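Local structure of catechol 1,2 dioxygenase (Acinetobacter radioresistens, 2XSU) at the interface of chains A and B. The protein catalyses intradiol ring cleavage of catechol by dioxygen, using ferric iron, to give cis,cis-muconate. Numbering follows the deposited sequence. Chains: chain A/B, Catechol 1,2 dioxygenase.

The interface of chains A and B. Residues chain A 54-55, 58-59; chain B 305-306.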
loop_
_atom_site.group_PDB
_atom_site.type_symbol
_atom_site.label_atom_id
_atom_site.label_comp_id
_atom_site.label_asym_id
_atom_site.label_seq_id
_atom_site.Cartn_x
_atom_site.Cartn_y
_atom_site.Cartn_z
ATOM N N PRO A 54 -3.783 17.343 3.093
ATOM C CA PRO A 54 -3.853 16.181 3.960
ATOM C C PRO A 54 -4.998 15.231 3.587
ATOM O O PRO A 54 -4.810 14.041 3.576
ATOM C CB PRO A 54 -4.054 16.791 5.357
ATOM C CG PRO A 54 -3.378 18.077 5.254
ATOM C CD PRO A 54 -3.756 18.590 3.891
ATOM N N SER A 55 -6.163 15.767 3.237
ATOM C CA SER A 55 -7.293 14.918 2.891
ATOM C C SER A 55 -6.973 14.033 1.688
ATOM O O SER A 55 -7.414 12.880 1.645
ATOM C CB SER A 55 -8.521 15.773 2.610
ATOM O OG SER A 55 -8.936 16.414 3.814
ATOM N N TRP A 58 -4.529 11.181 2.863
ATOM C CA TRP A 58 -5.270 10.139 3.572
ATOM C C TRP A 58 -6.105 9.308 2.609
ATOM O O TRP A 58 -6.147 8.104 2.740
ATOM C CB TRP A 58 -6.142 10.723 4.701
ATOM C CG TRP A 58 -5.332 11.387 5.784
ATOM C CD1 TRP A 58 -5.528 12.643 6.268
ATOM C CD2 TRP A 58 -4.204 10.855 6.496
ATOM N NE1 TRP A 58 -4.589 12.941 7.221
ATOM C CE2 TRP A 58 -3.781 11.851 7.406
ATOM C CE3 TRP A 58 -3.524 9.625 6.470
ATOM C CZ2 TRP A 58 -2.696 11.669 8.282
ATOM C CZ3 TRP A 58 -2.449 9.436 7.342
ATOM C CH2 TRP A 58 -2.046 10.466 8.247
ATOM N N LYS A 59 -6.693 9.945 1.594
ATOM C CA LYS A 59 -7.443 9.173 0.593
ATOM C C LYS A 59 -6.527 8.197 -0.140
ATOM O O LYS A 59 -6.925 7.052 -0.414
ATOM C CB LYS A 59 -8.192 10.095 -0.379
ATOM C CG LYS A 59 -9.448 10.666 0.285
ATOM C CD LYS A 59 -10.236 11.645 -0.580
ATOM C CE LYS A 59 -11.495 12.153 0.182
ATOM N NZ LYS A 59 -11.285 13.388 1.016
ATOM N N VAL B 305 -9.696 18.237 8.564
ATOM C CA VAL B 305 -9.115 17.237 7.669
ATOM C C VAL B 305 -10.109 16.090 7.517
ATOM O O VAL B 305 -10.458 15.444 8.501
ATOM C CB VAL B 305 -7.778 16.716 8.267
ATOM C CG1 VAL B 305 -7.221 15.563 7.453
ATOM C CG2 VAL B 305 -6.749 17.846 8.338
ATOM N N GLU B 306 -10.588 15.858 6.293
ATOM C CA GLU B 306 -11.345 14.630 5.964
ATOM C C GLU B 306 -10.416 13.417 5.976
ATOM O O GLU B 306 -9.343 13.422 5.360
ATOM C CB GLU B 306 -11.998 14.738 4.578
ATOM C CG GLU B 306 -12.959 15.894 4.416
ATOM C CD GLU B 306 -13.496 16.037 2.987
ATOM O OE1 GLU B 306 -12.845 15.544 2.019
ATOM O OE2 GLU B 306 -14.576 16.658 2.834
HETATM O O HOH W 1 -9.637 12.191 2.993
#
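A:Lys59 reaches across to B:Glu306 in a salt bridge, with NZ 2.8 Å from the carboxylate oxygen OE1. The ammonium group meets OE1 on its anti side, 20° out of the carboxylate plane. The lysine chain runs straight as far as CE and turns only at its end (chi4 89°), which swings NZ toward the glutamate; B:Glu306, extended beyond CG, brings its carboxylate to the meeting point.

The same ammonium group is held a second way, through water. Water 1 lies 2.8 Å from A:Lys59 NZ and also bonds the backbone oxygens of A:Ser55 and B:Glu306, the latter at 2.7 Å from water to O. One solvent molecule thus joins a side chain and a main-chain carbonyl of the helix to the main chain of the partner, and complements the direct charge pair.

Weaker polar links lie alongside, at A:Ser55. The hydroxyl OG of A:Ser55 takes a weak, bent hydrogen bond from the backbone N of B:Glu306 at 3.0 Å, 128° at the hydrogen, and may return a longer, weak one to the carbonyl oxygen O of B:Glu306. Both groups of B:Glu306's backbone therefore face one small side chain.

Apolar packing falls to B:Val305. Its CG1 methyl meets the CD1–NE1 side of the indole of A:Trp58 close to the ring plane, and not over a face, 3.6 Å from CD1 and almost as near NE1, while the two side chains cross at a slant. The same methyl lies 4.0 Å from A:Pro54 CB, at the start of the helix.

The patch thus pairs successive turns of helix 54-69 with an extended loop segment of the partner: valine against proline and tryptophan, glutamate against serine and lysine. It illustrates how a modest area, 203 Å² in all, can combine charge, solvent and packing. Occurring twice through the two-fold axis, it helps hold together the homodimer of this intradiol dioxygenase.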